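Local coordinates for assembly chaperone of ribosomal protein L4 (Acl4) (Chaetomium thermophilum, PDB 5TQB) that probably acts as a dedicated chaperone that binds ribosomal protein L4 and escorts it during ribosome assembly, using a helical tetratricopeptide-repeat-type scaffold, at residues D258-E263 with E311-E316. Residues are numbered along the deposited sequence; the frame is centred on the assembly and turned at random.
With EDO (1,2-ethanediol), chain G.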
ATOM      1  N   ASP B 258      -0.606   6.467   3.887  1.00 54.54           N
ATOM      2  CA  ASP B 258      -1.980   6.812   4.257  1.00 52.77           C
ATOM      3  C   ASP B 258      -2.065   7.171   5.739  1.00 57.66           C
ATOM      4  O   ASP B 258      -2.139   6.286   6.599  1.00 60.46           O
ATOM      5  CB  ASP B 258      -2.937   5.654   3.955  1.00 52.60           C
ATOM      6  CG  ASP B 258      -4.379   5.965   4.340  1.00 60.86           C
ATOM      7  OD1 ASP B 258      -5.230   5.053   4.267  1.00 66.53           O
ATOM      8  OD2 ASP B 258      -4.667   7.118   4.727  1.00 63.50           O
ATOM      9  N   ASP B 259      -2.058   8.468   6.033  1.00 55.82           N
ATOM     10  CA  ASP B 259      -2.057   8.929   7.413  1.00 56.28           C
ATOM     11  C   ASP B 259      -3.475   9.093   7.950  1.00 54.72           C
ATOM     12  O   ASP B 259      -3.673   9.642   9.037  1.00 55.91           O
ATOM     13  CB  ASP B 259      -1.247  10.222   7.568  1.00 60.61           C
ATOM     14  CG  ASP B 259      -1.839  11.387   6.804  1.00 63.55           C
ATOM     15  OD1 ASP B 259      -1.099  12.370   6.575  1.00 65.53           O
ATOM     16  OD2 ASP B 259      -3.034  11.326   6.439  1.00 63.07           O
ATOM     17  N   LEU B 260      -4.457   8.608   7.192  1.00 52.57           N
ATOM     18  CA  LEU B 260      -5.833   8.538   7.682  1.00 56.50           C
ATOM     19  C   LEU B 260      -6.208   7.106   8.086  1.00 58.78           C
ATOM     20  O   LEU B 260      -7.389   6.771   8.222  1.00 61.38           O
ATOM     21  CB  LEU B 260      -6.803   9.084   6.635  1.00 57.14           C
ATOM     22  CG  LEU B 260      -6.627  10.585   6.358  1.00 62.24           C
ATOM     23  CD1 LEU B 260      -7.446  11.030   5.150  1.00 61.08           C
ATOM     24  CD2 LEU B 260      -6.997  11.414   7.579  1.00 62.97           C
ATOM     25  N   SER B 261      -5.192   6.274   8.293  1.00 55.60           N
ATOM     26  CA  SER B 261      -5.399   4.888   8.688  1.00 59.22           C
ATOM     27  C   SER B 261      -5.414   4.751  10.207  1.00 55.78           C
ATOM     28  O   SER B 261      -4.363   4.708  10.848  1.00 53.25           O
ATOM     29  CB  SER B 261      -4.301   4.004   8.106  1.00 61.95           C
ATOM     30  OG  SER B 261      -4.497   2.657   8.485  1.00 64.63           O
ATOM     31  N   VAL B 262      -6.615   4.674  10.768  1.00 54.87           N
ATOM     32  CA  VAL B 262      -6.792   4.596  12.206  1.00 56.36           C
ATOM     33  C   VAL B 262      -6.015   3.427  12.786  1.00 60.40           C
ATOM     34  O   VAL B 262      -5.282   3.579  13.766  1.00 62.29           O
ATOM     35  CB  VAL B 262      -8.279   4.432  12.573  1.00 54.53           C
ATOM     36  CG1 VAL B 262      -8.456   4.263  14.098  1.00 57.09           C
ATOM     37  CG2 VAL B 262      -9.075   5.624  12.079  1.00 51.85           C
ATOM     38  N   GLU B 263      -6.179   2.265  12.162  1.00 58.57           N
ATOM     39  CA  GLU B 263      -5.626   1.026  12.684  1.00 61.10           C
ATOM     40  C   GLU B 263      -4.101   1.045  12.677  1.00 59.01           C
ATOM     41  O   GLU B 263      -3.465   0.400  13.513  1.00 57.38           O
ATOM     42  CB  GLU B 263      -6.155  -0.162  11.882  1.00 67.09           C
ATOM     43  CG  GLU B 263      -5.826  -1.514  12.494  1.00 73.34           C
ATOM     44  CD  GLU B 263      -6.816  -2.601  12.101  1.00 77.64           C
ATOM     45  OE1 GLU B 263      -6.482  -3.792  12.264  1.00 75.92           O
ATOM     46  OE2 GLU B 263      -7.933  -2.269  11.644  1.00 81.36           O
ATOM     47  N   GLU B 311     -12.022  10.163  15.391  1.00 75.78           N
ATOM     48  CA  GLU B 311     -13.147  11.098  15.403  1.00 82.37           C
ATOM     49  C   GLU B 311     -13.464  11.639  14.006  1.00 81.61           C
ATOM     50  O   GLU B 311     -14.615  11.618  13.569  1.00 82.89           O
ATOM     51  CB  GLU B 311     -12.837  12.286  16.319  1.00 89.59           C
ATOM     52  CG  GLU B 311     -12.597  11.931  17.780  1.00 96.67           C
ATOM     53  CD  GLU B 311     -11.834  13.021  18.528  1.00101.19           C
ATOM     54  OE1 GLU B 311     -11.826  14.182  18.056  1.00101.68           O
ATOM     55  OE2 GLU B 311     -11.236  12.712  19.584  1.00101.32           O
ATOM     56  N   ALA B 312     -12.437  12.136  13.323  1.00 79.14           N
ATOM     57  CA  ALA B 312     -12.599  12.768  12.016  1.00 80.89           C
ATOM     58  C   ALA B 312     -13.210  11.822  10.987  1.00 83.20           C
ATOM     59  O   ALA B 312     -14.022  12.237  10.166  1.00 85.32           O
ATOM     60  CB  ALA B 312     -11.257  13.288  11.515  1.00 77.84           C
ATOM     61  N   GLU B 313     -12.817  10.553  11.034  1.00 83.18           N
ATOM     62  CA  GLU B 313     -13.304   9.566  10.074  1.00 81.28           C
ATOM     63  C   GLU B 313     -14.586   8.884  10.545  1.00 81.87           C
ATOM     64  O   GLU B 313     -15.183   8.105   9.805  1.00 79.51           O
ATOM     65  CB  GLU B 313     -12.230   8.510   9.808  1.00 81.92           C
ATOM     66  CG  GLU B 313     -10.988   9.045   9.112  1.00 84.44           C
ATOM     67  CD  GLU B 313     -11.260   9.484   7.683  1.00 87.89           C
ATOM     68  OE1 GLU B 313     -11.474   8.600   6.823  1.00 89.18           O
ATOM     69  OE2 GLU B 313     -11.260  10.708   7.422  1.00 87.38           O
ATOM     70  N   GLU B 314     -15.004   9.178  11.773  1.00 86.88           N
ATOM     71  CA  GLU B 314     -16.186   8.546  12.357  1.00 90.95           C
ATOM     72  C   GLU B 314     -16.034   7.023  12.348  1.00 88.94           C
ATOM     73  O   GLU B 314     -16.924   6.291  11.910  1.00 88.98           O
ATOM     74  CB  GLU B 314     -17.454   8.990  11.617  1.00 94.18           C
ATOM     75  CG  GLU B 314     -17.733  10.486  11.749  1.00 99.16           C
ATOM     76  CD  GLU B 314     -18.790  10.989  10.782  1.00102.22           C
ATOM     77  OE1 GLU B 314     -18.799  10.542   9.617  1.00101.55           O
ATOM     78  OE2 GLU B 314     -19.611  11.838  11.190  1.00104.21           O
ATOM     79  N   TYR B 315     -14.887   6.565  12.841  1.00 86.30           N
ATOM     80  CA  TYR B 315     -14.548   5.147  12.878  1.00 83.59           C
ATOM     81  C   TYR B 315     -15.514   4.391  13.783  1.00 84.61           C
ATOM     82  O   TYR B 315     -16.136   4.985  14.663  1.00 85.03           O
ATOM     83  CB  TYR B 315     -13.113   4.976  13.379  1.00 80.57           C
ATOM     84  CG  TYR B 315     -12.377   3.799  12.780  1.00 76.84           C
ATOM     85  CD1 TYR B 315     -12.077   3.759  11.423  1.00 73.84           C
ATOM     86  CD2 TYR B 315     -11.963   2.736  13.577  1.00 75.02           C
ATOM     87  CE1 TYR B 315     -11.398   2.685  10.871  1.00 73.59           C
ATOM     88  CE2 TYR B 315     -11.281   1.658  13.036  1.00 74.32           C
ATOM     89  CZ  TYR B 315     -11.002   1.635  11.684  1.00 75.03           C
ATOM     90  OH  TYR B 315     -10.324   0.563  11.143  1.00 73.83           O
ATOM     91  N   GLU B 316     -15.623   3.081  13.568  1.00 85.65           N
ATOM     92  CA  GLU B 316     -16.611   2.258  14.268  1.00 88.75           C
ATOM     93  C   GLU B 316     -16.005   1.086  15.056  1.00 84.98           C
ATOM     94  O   GLU B 316     -16.735   0.209  15.525  1.00 87.02           O
ATOM     95  CB  GLU B 316     -17.650   1.740  13.268  1.00 93.50           C
ATOM     96  CG  GLU B 316     -18.475   2.843  12.618  1.00 98.70           C
ATOM     97  CD  GLU B 316     -19.456   2.315  11.589  1.00103.88           C
ATOM     98  OE1 GLU B 316     -19.642   1.080  11.521  1.00106.51           O
ATOM     99  OE2 GLU B 316     -20.038   3.134  10.845  1.00104.26           O
TER
HETATM  100  C1  EDO G 403      -0.818  13.592  10.412  1.00 96.93           C
HETATM  101  O1  EDO G 403       0.061  12.766   9.678  1.00 97.36           O
HETATM  102  C2  EDO G 403      -2.194  13.572   9.777  1.00 94.67           C
HETATM  103  O2  EDO G 403      -2.831  12.341  10.047  1.00 90.92           O
HETATM  104  O   HOH W   1      -9.709   6.577   6.579  1.00 87.28           O
HETATM  105  O   HOH W   2      -7.800   1.964   9.892  1.00 56.63           O
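E313, in the last turn of helix 291-313, reaches L260 through its carboxylate. E313 OE2 stands 4.3 Å from L260 CD2, a loose contact, while E313 OE1 takes a hydrogen bond of 2.7 Å from a water that also donates to L260 O, so a single solvent molecule joins the end of this helix to the turn before helix 262-281. A long, weak ion pair between E313 OE1 and a basic side chain of the other protein chain adds to it. At E314 the chain takes a positive phi and closes the helix in a Schellman motif, E314 N bonding back to E311 O at 3.1 Å; on the other segment, D258 to S261 form a type I turn, with an Asx turn from D258 OD2 to L260 N and S261 as N-cap. The contact joins the start of helix 262-281 to the end of helix 291-313, consecutive helices of a mostly helical chain that carries a predicted tetratricopeptide repeat elsewhere; V262 also packs on C306, V309 and F310 of the latter helix. Y315 then lays one ring face on V262: V262 CB lies 3.8 Å from the centroid of the Y315 ring, only 5° off the normal, a CH-pi contact. With chi1 at 177°, V262 turns both methyls to the ring, CG1 by Y315 CD2 and V262 CG2 3.6 Å from Y315 CD1. F310 meets the ring edge-to-face. Y315 OH shares a water with E263 N and passes 3.7 Å from E263 OE2, with carboxylate and ring planes 81° apart. Were Y315 an alanine, V262 would probably lose its aromatic cover and the water on E263 N its phenolic partner.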